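Local coordinates for protein endoglucanase E-5 (Thermobifida fusca, PDB 2CKS) that hydrolyses internal beta-1,4-glucosidic linkages in cellulose, lichenin and cereal beta-D-glucans, here as the catalytic domain of a glycoside hydrolase family 5 endoglucanase, at residues Gly142-Trp145 against Ala146-Lys149; Ile156-Ile159 against Arg160-Pro164. All blocks are in the same frame, centred on the assembly; numbering follows the deposited sequence.

Contact 1: Gly142-Trp145 against Ala146-Lys149; sequences GVSW and ASIK
Ser144 and Ser147 meet at the first turn of helix 145-162, where Ser144 is the N-cap of the helix that follows strand 132-135 in this (beta/alpha)8 barrel. Ser144 OG sits between its own backbone N and carbonyl carbon (chi1 67°), which turns it toward the start of the helix to accept Ser147 N in a capping bond of 3.1 Å. The Ser144 carbonyl is held by Ile148 N, which reaches its O at 3.2 Å; in one of the two deposited conformers of Ser147, its OG also donates to Ser144 O at 2.9 Å, a bond that is therefore tentative. Both donors stand tilted from the carbonyl plane. Before the cap, Val143 CG2 crosses the Ile148 chain at about a right angle and touches Ile148 CG1 at 3.7 Å, a small apolar contact between the loop and the first turn. Trp145 takes the other branch of Ile148: with CG anti to the backbone N (chi1 172°), its indole likewise crosses Ile148 at about a right angle, and Trp145 CZ3 comes 3.7 Å from Ile148 CG2. Arg173 of helix 173-176 touches both Trp145 and Ile148, and Trp145 NE1 donates to Asn192 O, which, with the surrounding side chains, would limit the ring's rotation. Ile148 also packs on Pro140, and its side chain is about 9 Å from that of Glu139, the proton donor by similarity. Lys149 CB lies over one indole face, offset toward the rim, while NZ makes a salt bridge to Glu153 and a hydrogen bond to Pro193 O. In the regular helix bond, Lys149 N donates to Trp145 O over 2.9 Å, with an N-H...O angle of 167°.

Contact 2: Ile156-Ile159 against Arg160-Pro164; sequences IPVI and RQRDP. With NA (sodium ion), chain H.
Arg162 leaves its backbone with CG beside N and anti to the carbonyl carbon (chi1 -67°), then runs extended from CG to NE, and this shape carries the guanidinium back along the helix to Val158. There NH1 donates to Val158 O at 3.0 Å, on a carbonyl lone pair and in the plane of the guanidinium, while Val158 CG1 lies 3.7 Å from the same NH1. Arg160 begins alike but bends at chi2 (-79°); its CG rests 3.7 Å from Ile156 CG2, and that methyl lies over one face of its guanidinium. The two side chains run side by side, pointing the same way, and the arginine ends on Ser166 O and Ser197 O, outside the turn.

This is the C-terminal part of helix 145-162, in the beta-alpha-beta unit between strands 132-135 and 168-170. Arg160 N still makes the regular bond to Ile156 O, but Ile159 O takes two donors: Arg162 N, above the carbonyl plane, and Asp163 N, at 2.8 Å and close to the line of the C=O. Ile159 packs inward on Ile168 and on Phe119 of helix 112-126. Asp163, with CG anti to its N (chi1 -172°), holds the sodium ion through OD1 at 2.5 Å; Ala127, Lys129 and Asp165 complete the protein part of the site, where a zinc ion is also modelled. Tyr134 OH bonds to OD2. Metal on one oxygen and hydroxyl on the other would favour an ionised Asp163 carboxylate.

From the N terminus, the chain leaves barrel strand 132-135 through the loop that holds Gly142-Ser144, and contact 1 turns that loop into helix 145-162. Contact 2 lies at the other end of the same helix, before strand 168-170. The two stand in series along the sequence, neither nesting nor crossing; their centres are 21 Å apart and their nearest atoms about 6 Å. Each is local and closes a turn rather than a long loop. Contact 1 sets the start of the helix against helices 173-176 and 187-191, near the probable proton donor Glu139, whereas contact 2 packs its end against helix 112-126 and the adjoining strands, and supplies Asp163 to a sodium and zinc site.

Contact 1: Gly142-Trp145 against Ala146-Lys149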
# COMPACT_ATOMS: atom_id res chain seq x y z
N GLY A 142 12.67 -5.84 -12.92
CA GLY A 142 13.84 -5.93 -13.77
C GLY A 142 15.15 -5.78 -13.02
O GLY A 142 16.20 -5.63 -13.64
N VAL A 143 15.09 -5.82 -11.68
CA VAL A 143 16.27 -5.62 -10.83
C VAL A 143 16.43 -6.75 -9.82
O VAL A 143 15.47 -7.42 -9.41
CB VAL A 143 16.23 -4.25 -10.09
CG1 VAL A 143 16.34 -3.09 -11.08
CG2 VAL A 143 14.98 -4.11 -9.22
N SER A 144 17.68 -6.97 -9.41
CA SER A 144 18.00 -7.99 -8.43
C SER A 144 17.53 -7.57 -7.05
O SER A 144 17.36 -6.38 -6.77
CB SER A 144 19.51 -8.22 -8.37
OG SER A 144 20.17 -7.08 -7.87
N TRP A 145 17.36 -8.55 -6.17
CA TRP A 145 17.08 -8.27 -4.77
C TRP A 145 18.19 -7.45 -4.13
O TRP A 145 17.93 -6.50 -3.39
CB TRP A 145 16.80 -9.54 -3.96
CG TRP A 145 16.71 -9.20 -2.51
CD1 TRP A 145 17.56 -9.58 -1.53
CD2 TRP A 145 15.76 -8.31 -1.89
NE1 TRP A 145 17.20 -9.01 -0.33
CE2 TRP A 145 16.10 -8.22 -0.53
CE3 TRP A 145 14.67 -7.57 -2.36
CZ2 TRP A 145 15.38 -7.44 0.37
CZ3 TRP A 145 13.96 -6.80 -1.47
CH2 TRP A 145 14.31 -6.73 -0.12
N ALA A 146 19.46 -7.78 -4.41
CA ALA A 146 20.56 -7.00 -3.84
C ALA A 146 20.49 -5.51 -4.18
O ALA A 146 20.85 -4.68 -3.36
CB ALA A 146 21.91 -7.58 -4.25
N SER A 147 20.03 -5.17 -5.38
CA SER A 147 19.95 -3.77 -5.77
C SER A 147 18.78 -3.08 -5.07
O SER A 147 18.87 -1.90 -4.76
CB SER A 147 19.85 -3.62 -7.29
OG SER A 147 18.55 -3.92 -7.74
N ILE A 148 17.69 -3.81 -4.82
CA ILE A 148 16.57 -3.24 -4.07
C ILE A 148 17.00 -2.99 -2.64
O ILE A 148 16.71 -1.95 -2.08
CB ILE A 148 15.32 -4.14 -4.12
CG1 ILE A 148 14.83 -4.28 -5.56
CG2 ILE A 148 14.21 -3.55 -3.24
CD1 ILE A 148 13.85 -5.40 -5.75
N LYS A 149 17.73 -3.94 -2.07
CA LYS A 149 18.25 -3.81 -0.72
C LYS A 149 19.17 -2.58 -0.61
O LYS A 149 19.07 -1.82 0.33
CB LYS A 149 19.00 -5.10 -0.33
CG LYS A 149 19.73 -5.02 1.01
CD LYS A 149 20.53 -6.28 1.30
CE LYS A 149 21.83 -5.98 2.03
NZ LYS A 149 21.57 -5.73 3.46

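Contact 2: Ile156-Ile159 against Arg160-Pro164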
# COMPACT_ATOMS: atom_id res chain seq x y z
N ILE A 156 16.28 4.72 3.53
CA ILE A 156 15.86 4.54 4.92
C ILE A 156 16.50 5.55 5.88
O ILE A 156 15.79 6.14 6.68
CB ILE A 156 16.05 3.06 5.39
CG1 ILE A 156 14.97 2.18 4.74
CG2 ILE A 156 15.96 2.92 6.91
CD1 ILE A 156 15.27 0.72 4.80
N PRO A 157 17.82 5.77 5.82
CA PRO A 157 18.45 6.75 6.72
C PRO A 157 17.95 8.18 6.54
O PRO A 157 17.96 8.92 7.52
CB PRO A 157 19.94 6.66 6.36
CG PRO A 157 20.10 5.42 5.64
CD PRO A 157 18.81 5.08 4.99
N VAL A 158 17.53 8.56 5.34
CA VAL A 158 16.98 9.89 5.11
C VAL A 158 15.69 10.04 5.92
O VAL A 158 15.47 11.05 6.57
CB VAL A 158 16.70 10.13 3.61
CG1 VAL A 158 15.97 11.45 3.41
CG2 VAL A 158 18.01 10.10 2.83
N ILE A 159 14.84 9.03 5.88
CA ILE A 159 13.61 9.04 6.68
C ILE A 159 13.89 8.96 8.18
O ILE A 159 13.33 9.74 8.95
CB ILE A 159 12.68 7.88 6.24
CG1 ILE A 159 12.18 8.13 4.82
CG2 ILE A 159 11.51 7.72 7.19
CD1 ILE A 159 11.57 6.94 4.16
N ARG A 160 14.76 8.03 8.58
CA ARG A 160 14.99 7.72 9.98
C ARG A 160 15.70 8.85 10.71
O ARG A 160 15.57 9.01 11.92
CB ARG A 160 15.76 6.40 10.12
CG ARG A 160 14.95 5.16 9.71
CD ARG A 160 14.00 4.73 10.80
NE ARG A 160 12.92 3.83 10.38
CZ ARG A 160 13.01 2.51 10.31
NH1 ARG A 160 14.15 1.87 10.56
NH2 ARG A 160 11.94 1.82 9.97
N GLN A 161 16.45 9.66 9.96
CA GLN A 161 17.10 10.83 10.52
C GLN A 161 16.07 11.82 11.05
O GLN A 161 16.32 12.52 12.03
CB GLN A 161 17.96 11.50 9.44
CG GLN A 161 18.60 12.82 9.85
CD GLN A 161 19.46 13.39 8.76
OE1 GLN A 161 20.11 12.65 8.02
NE2 GLN A 161 19.46 14.71 8.64
N ARG A 162 14.93 11.88 10.38
CA ARG A 162 13.88 12.85 10.68
C ARG A 162 12.71 12.26 11.46
O ARG A 162 12.04 12.96 12.23
CB ARG A 162 13.37 13.41 9.36
CG ARG A 162 14.39 14.24 8.65
CD ARG A 162 14.23 14.33 7.16
NE ARG A 162 15.22 15.25 6.64
CZ ARG A 162 16.43 14.91 6.20
NH1 ARG A 162 16.85 13.65 6.19
NH2 ARG A 162 17.25 15.86 5.76
N ASP A 163 12.49 10.97 11.30
CA ASP A 163 11.34 10.30 11.87
C ASP A 163 11.80 8.88 12.21
O ASP A 163 11.56 7.95 11.45
CB ASP A 163 10.22 10.31 10.83
CG ASP A 163 8.90 9.82 11.37
OD1 ASP A 163 8.74 9.69 12.61
OD2 ASP A 163 7.94 9.57 10.61
N PRO A 164 12.50 8.73 13.33
CA PRO A 164 13.13 7.45 13.65
C PRO A 164 12.18 6.29 13.95
O PRO A 164 12.58 5.13 13.81
CB PRO A 164 13.97 7.78 14.90
CG PRO A 164 13.31 8.96 15.49
CD PRO A 164 12.80 9.76 14.34
NA NA H . 6.57 9.53 13.88
O HOH W 1 5.56 9.99 11.27
O HOH W 2 6.69 9.58 16.28
O HOH W 3 6.72 7.84 13.34
O HOH W 4 5.72 6.94 13.83